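C-1-tetrahydrofolate synthase, cytoplasmic, putative (Trypanosoma brucei, PDB 4CJX) probably catalyses the NADP-dependent oxidation of methylenetetrahydrofolate and the hydrolysis of the methenyl product in one-carbon metabolism. Local coordinates at residues A170-L175 / T202-E207; V187-R192 / A209-V214; I232-A237 / A253-G258. All blocks are in the same frame, centred on the assembly; numbering follows the deposited sequence.

Contact 1 (A170-L175 / T202-E207); sequences AVMELL and TLLANE
Met172 reaches across to Leu203, Leu204 and Glu207 and carries most of this contact. Its CG lies 3.9 Å from CD1 of Leu203. Further out, Met172 SD sits 3.8 Å from Leu204 CD2. The methyl at the end, Met172 CE, then meets the aliphatic CG of Glu207 at 3.9 Å, the two side chains sliding past each other in opposite directions. Bends at both middle torsions (chi2 -46°, chi3 -76°) lay the thioether over Leu204 and carry its methyl on to Glu207. The same Leu204 CD2 also meets Leu175 CD1 at 3.8 Å, with the two leucines crossing at about a right angle. One methyl of Leu204 is thus shared by a thioether and a leucine branch. The contact is made by carbon and sulfur atoms alone. It joins helix 166-178 to helix 197-206, and the second of these is the crossover helix of a beta-alpha-beta unit in the NAD(P)-binding domain. The short segments approach to 11.1 Å between axes, at 40° between their directions, and the side chains span that separation. Beneath them is the parallel sheet. Leu204 also rests on Val187 and Val189, while Leu175 rests on Ile255. Leu203 has Val164 as a further neighbour. Behind the first helix, Ala170 and Leu174 pack on helix 296-316. On the side of the second helix, Asn206 ND2 is hydrogen-bonded to Leu154 O.

Contact 2 (V187-R192 / A209-V214); sequences VVVLGR and ATVTVV
Val187 has the most surface buried here, followed by Val214 and Val189. They lie on the two parallel strands, 186-190 and 210-214, of a beta-alpha-beta unit of the Rossmann type, linked through helix 197-206. Val187 grips the partner strand with both backbone polar atoms. Its N bonds to Thr210 O at 3.0 Å, rising 38° out of that carbonyl plane, and its O accepts from Thr212 N at 2.8 Å. Its CG2, anti to the carbonyl carbon, comes within 3.4 Å of Ala209 CB, a tight carbon pair. Val189 repeats the pattern: its N donates to Thr212 O and its O accepts from Val214 N, both at 3.0 Å. On the face with Val187 and Val211, Val189 CG2 meets Val211 CG1 at 4.2 Å, and helix 197-206 covers this side through Leu204. Val214 is on the other face, under Ile223 and Ile226 of helix 220-228. The sheet runs on into the second subunit, where Thr212 and Val213 pair antiparallel with a strand of that chain and Thr212 OG1 bonds to its counterpart. Arg192, an NADP-site residue, also reaches that subunit, bonding to its Asn206. At the strand ends, Val214 CG1 lies 3.8 Å from Leu190 CD2, and Gly191 N donates to Val214 O at 2.8 Å.

Contact 3 (I232-A237 / A253-G258); sequences IVVSAA and AVIDVG
The carbonyl of Ser235 and the carboxylate of Asp256 are the flat groups where these two parallel strands end. Val257 N donates to Ser235 O at 2.8 Å, tilted 18° from the carbonyl plane. Gly258 N makes a second, weak and bent bond to the same oxygen at 3.4 Å. Val257 CB also crowds Ser235 O at 3.2 Å. The Asp256 carboxylate receives Gly258 N on the anti side of OD1, 30° out of its plane, at 3.2 Å. This closes an Asx turn as the chain leaves the strand. With CG anti to the backbone N (chi1 -165°), Asp256 brings OD1 forward to Gly258 N; OD1 also accepts from Asp276 N, and OD2 from Val277 N. Several N-H groups thus hold the buried carboxylate in place, and would probably steady its negative charge. Earlier in the strands the pairing is regular. Ile255 N bonds to Val233 O at 2.7 Å. On either side of this bond, Val233 N donates to Ala253 O and Ser235 N to Ile255 O. Just past the strands, Ala236 CB rests on Val257 CB at 3.7 Å. The strands belong to the parallel sheet of the Rossmann-type NAD(P)-binding domain. Val234, Ile255 and Val257 face helix 166-178, where Val171 packs on Val234 and Val257. On the opposite face, the Ser235 hydroxyl bonds to Asp276 OD2. Strand 186-190 flanks strand 232-235 along its other edge, joined through Val188 and Leu190.

Contacts 2 and 3 share one parallel sheet, and contact 1 is the pair of helices laid on one face of it. Strands 186-190 and 232-235 are neighbours: Leu190 O lies 2.7 Å from Ala236 N, a probable hydrogen bond. Contact 1 meets contact 2 where Ala205 N is 3.6 Å from Val211 CG2, and contact 3 where Leu204 CD1 is 4.0 Å from Val234 CG2. The centres are 10 to 11 Å apart. Arg192 in contact 2 belongs to the NADP site, as does Ala196, whose side chain is about 4 Å from that of Ala236. The cofactor is not bound to this chain at either residue. Val257's side chain is about 7 Å from the bound inhibitor.

Contact 1 (A170-L175 / T202-E207)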
ATOM      1  N   ALA B 170      10.322  -8.661 -10.300  1.00 17.91           N
ATOM      2  CA  ALA B 170      10.480  -9.818 -11.153  1.00 17.95           C
ATOM      3  C   ALA B 170       9.150 -10.178 -11.833  1.00 17.23           C
ATOM      4  O   ALA B 170       9.156 -10.513 -12.998  1.00 17.70           O
ATOM      5  CB  ALA B 170      10.984 -11.001 -10.346  1.00 17.63           C
ATOM      6  N   VAL B 171       8.035 -10.082 -11.107  1.00 16.49           N
ATOM      7  CA  VAL B 171       6.720 -10.347 -11.675  1.00 16.16           C
ATOM      8  C   VAL B 171       6.446  -9.390 -12.810  1.00 16.76           C
ATOM      9  O   VAL B 171       5.997  -9.802 -13.899  1.00 16.30           O
ATOM     10  CB  VAL B 171       5.591 -10.223 -10.633  1.00 15.50           C
ATOM     11  CG1 VAL B 171       4.242 -10.191 -11.308  1.00 15.45           C
ATOM     12  CG2 VAL B 171       5.649 -11.376  -9.641  1.00 15.29           C
ATOM     13  N   MET B 172       6.707  -8.105 -12.559  1.00 17.35           N
ATOM     14  CA  MET B 172       6.431  -7.092 -13.563  1.00 18.60           C
ATOM     15  C   MET B 172       7.336  -7.313 -14.773  1.00 19.65           C
ATOM     16  O   MET B 172       6.904  -7.167 -15.920  1.00 19.84           O
ATOM     17  CB  MET B 172       6.594  -5.657 -12.993  1.00 19.63           C
ATOM     18  CG  MET B 172       5.616  -5.278 -11.887  1.00 18.99           C
ATOM     19  SD  MET B 172       3.897  -5.707 -12.209  1.00 18.85           S
ATOM     20  CE  MET B 172       3.383  -4.448 -13.375  1.00 19.98           C
ATOM     21  N   GLU B 173       8.577  -7.723 -14.525  1.00 20.40           N
ATOM     22  CA  GLU B 173       9.501  -8.029 -15.618  1.00 22.10           C
ATOM     23  C   GLU B 173       9.034  -9.241 -16.452  1.00 21.64           C
ATOM     24  O   GLU B 173       9.179  -9.249 -17.679  1.00 22.13           O
ATOM     25  CB  GLU B 173      10.914  -8.257 -15.064  1.00 23.32           C
ATOM     26  CG  GLU B 173      11.959  -8.725 -16.073  1.00 25.26           C
ATOM     27  CD  GLU B 173      12.337  -7.682 -17.129  1.00 27.06           C
ATOM     28  OE1 GLU B 173      12.044  -6.475 -16.971  1.00 27.46           O
ATOM     29  OE2 GLU B 173      12.938  -8.100 -18.138  1.00 29.68           O
ATOM     30  N   LEU B 174       8.497 -10.261 -15.792  1.00 20.09           N
ATOM     31  CA  LEU B 174       7.980 -11.403 -16.520  1.00 20.33           C
ATOM     32  C   LEU B 174       6.714 -11.064 -17.323  1.00 19.80           C
ATOM     33  O   LEU B 174       6.564 -11.555 -18.430  1.00 19.67           O
ATOM     34  CB  LEU B 174       7.773 -12.594 -15.587  1.00 19.77           C
ATOM     35  CG  LEU B 174       9.128 -13.159 -15.133  1.00 20.57           C
ATOM     36  CD1 LEU B 174       8.927 -14.210 -14.082  1.00 20.73           C
ATOM     37  CD2 LEU B 174       9.925 -13.751 -16.274  1.00 21.56           C
ATOM     38  N   LEU B 175       5.840 -10.201 -16.786  1.00 19.39           N
ATOM     39  CA  LEU B 175       4.701  -9.663 -17.574  1.00 19.57           C
ATOM     40  C   LEU B 175       5.150  -8.858 -18.803  1.00 20.97           C
ATOM     41  O   LEU B 175       4.578  -8.960 -19.895  1.00 20.64           O
ATOM     42  CB  LEU B 175       3.752  -8.841 -16.704  1.00 18.87           C
ATOM     43  CG  LEU B 175       2.973  -9.680 -15.683  1.00 18.13           C
ATOM     44  CD1 LEU B 175       2.193  -8.803 -14.711  1.00 18.13           C
ATOM     45  CD2 LEU B 175       2.019 -10.659 -16.354  1.00 18.07           C
ATOM     46  N   THR B 202      -0.078  -3.138  -5.906  1.00 15.93           N
ATOM     47  CA  THR B 202       0.102  -1.714  -6.150  1.00 17.36           C
ATOM     48  C   THR B 202       0.635  -1.436  -7.526  1.00 17.68           C
ATOM     49  O   THR B 202       0.146  -0.524  -8.190  1.00 18.22           O
ATOM     50  CB  THR B 202       1.070  -1.056  -5.156  1.00 18.48           C
ATOM     51  OG1 THR B 202       0.560  -1.209  -3.833  1.00 18.34           O
ATOM     52  CG2 THR B 202       1.228   0.478  -5.475  1.00 19.75           C
ATOM     53  N   LEU B 203       1.641  -2.194  -7.953  1.00 17.39           N
ATOM     54  CA  LEU B 203       2.252  -1.938  -9.241  1.00 17.84           C
ATOM     55  C   LEU B 203       1.301  -2.294 -10.356  1.00 17.33           C
ATOM     56  O   LEU B 203       1.275  -1.607 -11.374  1.00 17.55           O
ATOM     57  CB  LEU B 203       3.556  -2.718  -9.404  1.00 18.11           C
ATOM     58  CG  LEU B 203       4.686  -2.284  -8.462  1.00 18.83           C
ATOM     59  CD1 LEU B 203       5.835  -3.286  -8.543  1.00 18.84           C
ATOM     60  CD2 LEU B 203       5.153  -0.879  -8.764  1.00 20.02           C
ATOM     61  N   LEU B 204       0.502  -3.355 -10.157  1.00 16.58           N
ATOM     62  CA  LEU B 204      -0.521  -3.740 -11.150  1.00 16.55           C
ATOM     63  C   LEU B 204      -1.633  -2.685 -11.301  1.00 16.94           C
ATOM     64  O   LEU B 204      -1.994  -2.311 -12.433  1.00 17.51           O
ATOM     65  CB  LEU B 204      -1.077  -5.123 -10.814  1.00 16.44           C
ATOM     66  CG  LEU B 204      -0.010  -6.207 -11.030  1.00 16.50           C
ATOM     67  CD1 LEU B 204      -0.377  -7.493 -10.328  1.00 16.31           C
ATOM     68  CD2 LEU B 204       0.186  -6.454 -12.517  1.00 17.18           C
ATOM     69  N   ALA B 205      -2.146  -2.180 -10.185  1.00 16.67           N
ATOM     70  CA  ALA B 205      -3.131  -1.098 -10.224  1.00 17.73           C
ATOM     71  C   ALA B 205      -2.578   0.190 -10.879  1.00 18.95           C
ATOM     72  O   ALA B 205      -3.307   0.861 -11.607  1.00 18.96           O
ATOM     73  CB  ALA B 205      -3.663  -0.811  -8.814  1.00 17.94           C
ATOM     74  N   ASN B 206      -1.297   0.523 -10.633  1.00 19.62           N
ATOM     75  CA  ASN B 206      -0.656   1.658 -11.330  1.00 20.94           C
ATOM     76  C   ASN B 206      -0.687   1.517 -12.847  1.00 21.57           C
ATOM     77  O   ASN B 206      -0.746   2.513 -13.540  1.00 23.49           O
ATOM     78  CB  ASN B 206       0.797   1.856 -10.899  1.00 21.17           C
ATOM     79  CG  ASN B 206       0.934   2.303  -9.446  1.00 21.45           C
ATOM     80  OD1 ASN B 206      -0.035   2.642  -8.787  1.00 21.38           O
ATOM     81  ND2 ASN B 206       2.161   2.320  -8.955  1.00 22.02           N
ATOM     82  N   GLU B 207      -0.657   0.293 -13.360  1.00 21.55           N
ATOM     83  CA  GLU B 207      -0.818   0.032 -14.804  1.00 22.67           C
ATOM     84  C   GLU B 207      -2.297  -0.014 -15.236  1.00 22.21           C
ATOM     85  O   GLU B 207      -2.589  -0.474 -16.345  1.00 23.00           O
ATOM     86  CB  GLU B 207      -0.178  -1.310 -15.214  1.00 22.77           C
ATOM     87  CG  GLU B 207       1.281  -1.481 -14.876  1.00 24.12           C
ATOM     88  CD  GLU B 207       2.195  -0.550 -15.640  1.00 27.34           C
ATOM     89  OE1 GLU B 207       1.884  -0.198 -16.798  1.00 30.10           O
ATOM     90  OE2 GLU B 207       3.233  -0.144 -15.076  1.00 29.77           O
TER

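Contact 2 (V187-R192 / A209-V214)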
ATOM      1  N   VAL B 187      -7.157  -8.491 -12.670  1.00 15.28           N
ATOM      2  CA  VAL B 187      -5.983  -9.103 -12.071  1.00 14.40           C
ATOM      3  C   VAL B 187      -6.344  -9.656 -10.709  1.00 13.59           C
ATOM      4  O   VAL B 187      -7.021  -8.980  -9.947  1.00 13.67           O
ATOM      5  CB  VAL B 187      -4.835  -8.090 -11.857  1.00 14.97           C
ATOM      6  CG1 VAL B 187      -3.723  -8.712 -11.034  1.00 15.00           C
ATOM      7  CG2 VAL B 187      -4.272  -7.621 -13.179  1.00 15.46           C
ATOM      8  N   VAL B 188      -5.898 -10.887 -10.409  1.00 12.56           N
ATOM      9  CA  VAL B 188      -5.937 -11.393  -9.039  1.00 12.01           C
ATOM     10  C   VAL B 188      -4.527 -11.653  -8.534  1.00 11.65           C
ATOM     11  O   VAL B 188      -3.701 -12.272  -9.219  1.00 11.36           O
ATOM     12  CB  VAL B 188      -6.792 -12.668  -8.818  1.00 11.84           C
ATOM     13  CG1 VAL B 188      -6.329 -13.830  -9.659  1.00 11.54           C
ATOM     14  CG2 VAL B 188      -6.733 -13.097  -7.360  1.00 11.87           C
ATOM     15  N   VAL B 189      -4.273 -11.147  -7.338  1.00 11.71           N
ATOM     16  CA  VAL B 189      -3.053 -11.386  -6.612  1.00 11.87           C
ATOM     17  C   VAL B 189      -3.477 -12.229  -5.404  1.00 11.99           C
ATOM     18  O   VAL B 189      -4.339 -11.806  -4.635  1.00 12.27           O
ATOM     19  CB  VAL B 189      -2.431 -10.062  -6.115  1.00 12.36           C
ATOM     20  CG1 VAL B 189      -1.160 -10.319  -5.335  1.00 12.90           C
ATOM     21  CG2 VAL B 189      -2.093  -9.170  -7.286  1.00 12.59           C
ATOM     22  N   LEU B 190      -2.892 -13.416  -5.259  1.00 11.66           N
ATOM     23  CA  LEU B 190      -3.103 -14.252  -4.087  1.00 12.10           C
ATOM     24  C   LEU B 190      -1.901 -14.063  -3.140  1.00 12.47           C
ATOM     25  O   LEU B 190      -0.724 -14.272  -3.537  1.00 12.15           O
ATOM     26  CB  LEU B 190      -3.249 -15.717  -4.488  1.00 12.01           C
ATOM     27  CG  LEU B 190      -4.381 -16.039  -5.491  1.00 11.97           C
ATOM     28  CD1 LEU B 190      -3.870 -15.960  -6.921  1.00 11.61           C
ATOM     29  CD2 LEU B 190      -5.066 -17.394  -5.223  1.00 12.34           C
ATOM     30  N   GLY B 191      -2.192 -13.668  -1.908  1.00 13.25           N
ATOM     31  CA  GLY B 191      -1.156 -13.397  -0.911  1.00 14.16           C
ATOM     32  C   GLY B 191      -0.822 -11.924  -0.835  1.00 15.07           C
ATOM     33  O   GLY B 191      -1.015 -11.179  -1.787  1.00 14.62           O
ATOM     34  N   ARG B 192      -0.338 -11.493   0.317  1.00 16.98           N
ATOM     35  CA  ARG B 192      -0.084 -10.086   0.556  1.00 18.36           C
ATOM     36  C   ARG B 192       1.228  -9.903   1.327  1.00 19.22           C
ATOM     37  O   ARG B 192       1.313  -9.063   2.211  1.00 19.78           O
ATOM     38  CB  ARG B 192      -1.274  -9.486   1.313  1.00 19.42           C
ATOM     39  CG  ARG B 192      -1.364  -7.980   1.269  1.00 20.76           C
ATOM     40  CD  ARG B 192      -2.789  -7.523   1.505  1.00 21.35           C
ATOM     41  NE  ARG B 192      -2.858  -6.096   1.705  1.00 22.15           N
ATOM     42  CZ  ARG B 192      -2.778  -5.465   2.878  1.00 22.69           C
ATOM     43  NH1 ARG B 192      -2.615  -6.119   4.013  1.00 22.31           N
ATOM     44  NH2 ARG B 192      -2.867  -4.134   2.901  1.00 23.90           N
ATOM     45  N   ALA B 209      -4.786  -1.937 -14.125  1.00 17.83           N
ATOM     46  CA  ALA B 209      -5.551  -3.166 -13.939  1.00 16.83           C
ATOM     47  C   ALA B 209      -6.570  -2.920 -12.827  1.00 16.57           C
ATOM     48  O   ALA B 209      -6.365  -2.038 -11.983  1.00 16.14           O
ATOM     49  CB  ALA B 209      -4.638  -4.306 -13.562  1.00 15.92           C
ATOM     50  N   THR B 210      -7.642  -3.713 -12.848  1.00 16.41           N
ATOM     51  CA  THR B 210      -8.594  -3.848 -11.743  1.00 16.41           C
ATOM     52  C   THR B 210      -8.186  -5.041 -10.884  1.00 15.76           C
ATOM     53  O   THR B 210      -8.406  -6.204 -11.255  1.00 16.40           O
ATOM     54  CB  THR B 210     -10.010  -4.056 -12.278  1.00 16.76           C
ATOM     55  OG1 THR B 210     -10.339  -2.936 -13.090  1.00 17.62           O
ATOM     56  CG2 THR B 210     -11.066  -4.169 -11.148  1.00 16.92           C
ATOM     57  N   VAL B 211      -7.590  -4.748  -9.735  1.00 15.21           N
ATOM     58  CA  VAL B 211      -6.914  -5.749  -8.922  1.00 14.45           C
ATOM     59  C   VAL B 211      -7.806  -6.275  -7.800  1.00 14.44           C
ATOM     60  O   VAL B 211      -8.424  -5.515  -7.047  1.00 16.19           O
ATOM     61  CB  VAL B 211      -5.622  -5.152  -8.300  1.00 14.38           C
ATOM     62  CG1 VAL B 211      -4.939  -6.145  -7.379  1.00 14.02           C
ATOM     63  CG2 VAL B 211      -4.675  -4.677  -9.397  1.00 14.59           C
ATOM     64  N   THR B 212      -7.859  -7.574  -7.670  1.00 13.72           N
ATOM     65  CA  THR B 212      -8.501  -8.178  -6.531  1.00 13.77           C
ATOM     66  C   THR B 212      -7.412  -8.911  -5.768  1.00 13.22           C
ATOM     67  O   THR B 212      -6.628  -9.611  -6.372  1.00 12.42           O
ATOM     68  CB  THR B 212      -9.546  -9.217  -6.971  1.00 13.88           C
ATOM     69  OG1 THR B 212     -10.532  -8.582  -7.774  1.00 14.47           O
ATOM     70  CG2 THR B 212     -10.176  -9.823  -5.791  1.00 14.35           C
ATOM     71  N   VAL B 213      -7.405  -8.762  -4.455  1.00 13.76           N
ATOM     72  CA  VAL B 213      -6.489  -9.455  -3.581  1.00 14.01           C
ATOM     73  C   VAL B 213      -7.236 -10.484  -2.750  1.00 14.67           C
ATOM     74  O   VAL B 213      -8.289 -10.199  -2.168  1.00 15.08           O
ATOM     75  CB  VAL B 213      -5.816  -8.491  -2.594  1.00 14.69           C
ATOM     76  CG1 VAL B 213      -4.967  -9.275  -1.601  1.00 14.81           C
ATOM     77  CG2 VAL B 213      -4.966  -7.485  -3.360  1.00 14.85           C
ATOM     78  N   VAL B 214      -6.630 -11.659  -2.677  1.00 14.79           N
ATOM     79  CA  VAL B 214      -7.179 -12.823  -2.030  1.00 16.04           C
ATOM     80  C   VAL B 214      -6.041 -13.463  -1.191  1.00 16.79           C
ATOM     81  O   VAL B 214      -4.864 -13.096  -1.347  1.00 15.87           O
ATOM     82  CB  VAL B 214      -7.720 -13.714  -3.175  1.00 15.98           C
ATOM     83  CG1 VAL B 214      -7.305 -15.148  -3.074  1.00 16.22           C
ATOM     84  CG2 VAL B 214      -9.219 -13.533  -3.369  1.00 16.14           C
TER

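Contact 3 (I232-A237 / A253-G258)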
ATOM      1  N   ILE B 232      -5.188 -11.984 -15.551  1.00 13.29           N
ATOM      2  CA  ILE B 232      -3.834 -12.150 -15.072  1.00 13.11           C
ATOM      3  C   ILE B 232      -3.860 -12.680 -13.645  1.00 12.69           C
ATOM      4  O   ILE B 232      -4.556 -12.132 -12.789  1.00 12.49           O
ATOM      5  CB  ILE B 232      -3.052 -10.824 -15.102  1.00 13.29           C
ATOM      6  CG1 ILE B 232      -2.824 -10.365 -16.535  1.00 13.92           C
ATOM      7  CG2 ILE B 232      -1.723 -10.991 -14.368  1.00 13.04           C
ATOM      8  CD1 ILE B 232      -2.506  -8.888 -16.636  1.00 14.74           C
ATOM      9  N   VAL B 233      -3.101 -13.751 -13.408  1.00 12.32           N
ATOM     10  CA  VAL B 233      -3.024 -14.365 -12.096  1.00 12.45           C
ATOM     11  C   VAL B 233      -1.580 -14.271 -11.562  1.00 11.99           C
ATOM     12  O   VAL B 233      -0.644 -14.771 -12.199  1.00 11.61           O
ATOM     13  CB  VAL B 233      -3.423 -15.856 -12.118  1.00 13.08           C
ATOM     14  CG1 VAL B 233      -3.193 -16.473 -10.734  1.00 13.32           C
ATOM     15  CG2 VAL B 233      -4.871 -16.070 -12.603  1.00 13.31           C
ATOM     16  N   VAL B 234      -1.428 -13.623 -10.412  1.00 11.78           N
ATOM     17  CA  VAL B 234      -0.187 -13.592  -9.694  1.00 11.81           C
ATOM     18  C   VAL B 234      -0.381 -14.244  -8.353  1.00 11.85           C
ATOM     19  O   VAL B 234      -0.945 -13.653  -7.434  1.00 11.11           O
ATOM     20  CB  VAL B 234       0.332 -12.168  -9.452  1.00 12.25           C
ATOM     21  CG1 VAL B 234       1.662 -12.249  -8.736  1.00 12.24           C
ATOM     22  CG2 VAL B 234       0.457 -11.416 -10.779  1.00 12.61           C
ATOM     23  N   SER B 235       0.137 -15.470  -8.239  1.00 11.94           N
ATOM     24  CA  SER B 235      -0.005 -16.248  -7.031  1.00 12.47           C
ATOM     25  C   SER B 235       1.263 -16.210  -6.176  1.00 12.72           C
ATOM     26  O   SER B 235       2.289 -16.737  -6.569  1.00 13.04           O
ATOM     27  CB  SER B 235      -0.347 -17.706  -7.356  1.00 12.55           C
ATOM     28  OG  SER B 235      -0.998 -18.251  -6.228  1.00 13.22           O
ATOM     29  N   ALA B 236       1.141 -15.649  -4.984  1.00 13.02           N
ATOM     30  CA  ALA B 236       2.272 -15.486  -4.064  1.00 13.46           C
ATOM     31  C   ALA B 236       1.824 -15.800  -2.644  1.00 14.12           C
ATOM     32  O   ALA B 236       2.106 -15.062  -1.689  1.00 14.59           O
ATOM     33  CB  ALA B 236       2.800 -14.065  -4.166  1.00 13.50           C
ATOM     34  N   ALA B 237       1.111 -16.900  -2.504  1.00 14.56           N
ATOM     35  CA  ALA B 237       0.523 -17.282  -1.226  1.00 15.90           C
ATOM     36  C   ALA B 237       1.321 -18.356  -0.510  1.00 16.98           C
ATOM     37  O   ALA B 237       1.131 -18.538   0.668  1.00 18.47           O
ATOM     38  CB  ALA B 237      -0.911 -17.756  -1.441  1.00 16.07           C
ATOM     39  N   ALA B 253      -2.730 -14.916 -18.289  1.00 14.04           N
ATOM     40  CA  ALA B 253      -1.310 -14.970 -18.005  1.00 14.21           C
ATOM     41  C   ALA B 253      -1.152 -15.278 -16.527  1.00 13.90           C
ATOM     42  O   ALA B 253      -1.759 -14.629 -15.682  1.00 13.78           O
ATOM     43  CB  ALA B 253      -0.609 -13.672 -18.383  1.00 14.86           C
ATOM     44  N   VAL B 254      -0.383 -16.316 -16.215  1.00 14.23           N
ATOM     45  CA  VAL B 254      -0.314 -16.852 -14.870  1.00 14.01           C
ATOM     46  C   VAL B 254       1.146 -16.785 -14.425  1.00 14.39           C
ATOM     47  O   VAL B 254       2.011 -17.379 -15.069  1.00 14.79           O
ATOM     48  CB  VAL B 254      -0.810 -18.316 -14.901  1.00 14.61           C
ATOM     49  CG1 VAL B 254      -0.656 -18.995 -13.569  1.00 14.58           C
ATOM     50  CG2 VAL B 254      -2.267 -18.354 -15.359  1.00 14.81           C
ATOM     51  N   ILE B 255       1.398 -16.072 -13.329  1.00 14.16           N
ATOM     52  CA  ILE B 255       2.718 -15.866 -12.778  1.00 14.51           C
ATOM     53  C   ILE B 255       2.743 -16.515 -11.406  1.00 14.51           C
ATOM     54  O   ILE B 255       2.062 -16.072 -10.477  1.00 13.73           O
ATOM     55  CB  ILE B 255       3.077 -14.385 -12.604  1.00 14.94           C
ATOM     56  CG1 ILE B 255       2.760 -13.556 -13.837  1.00 15.45           C
ATOM     57  CG2 ILE B 255       4.551 -14.247 -12.262  1.00 15.86           C
ATOM     58  CD1 ILE B 255       3.435 -14.014 -15.108  1.00 16.13           C
ATOM     59  N   ASP B 256       3.538 -17.576 -11.295  1.00 15.11           N
ATOM     60  CA  ASP B 256       3.611 -18.374 -10.091  1.00 15.60           C
ATOM     61  C   ASP B 256       4.810 -18.006  -9.222  1.00 15.92           C
ATOM     62  O   ASP B 256       5.934 -18.437  -9.482  1.00 16.97           O
ATOM     63  CB  ASP B 256       3.655 -19.858 -10.462  1.00 15.98           C
ATOM     64  CG  ASP B 256       3.375 -20.755  -9.291  1.00 16.49           C
ATOM     65  OD1 ASP B 256       3.322 -20.239  -8.154  1.00 16.77           O
ATOM     66  OD2 ASP B 256       3.204 -21.991  -9.497  1.00 17.84           O
ATOM     67  N   VAL B 257       4.549 -17.253  -8.166  1.00 15.91           N
ATOM     68  CA  VAL B 257       5.571 -16.812  -7.211  1.00 16.83           C
ATOM     69  C   VAL B 257       5.795 -17.796  -6.051  1.00 17.76           C
ATOM     70  O   VAL B 257       6.779 -17.704  -5.354  1.00 18.11           O
ATOM     71  CB  VAL B 257       5.196 -15.421  -6.633  1.00 16.91           C
ATOM     72  CG1 VAL B 257       6.360 -14.817  -5.853  1.00 18.36           C
ATOM     73  CG2 VAL B 257       4.778 -14.494  -7.756  1.00 16.76           C
ATOM     74  N   GLY B 258       4.893 -18.746  -5.846  1.00 18.84           N
ATOM     75  CA  GLY B 258       5.055 -19.718  -4.772  1.00 20.13           C
ATOM     76  C   GLY B 258       6.382 -20.456  -4.854  1.00 21.82           C
ATOM     77  O   GLY B 258       6.827 -20.837  -5.943  1.00 22.64           O
TER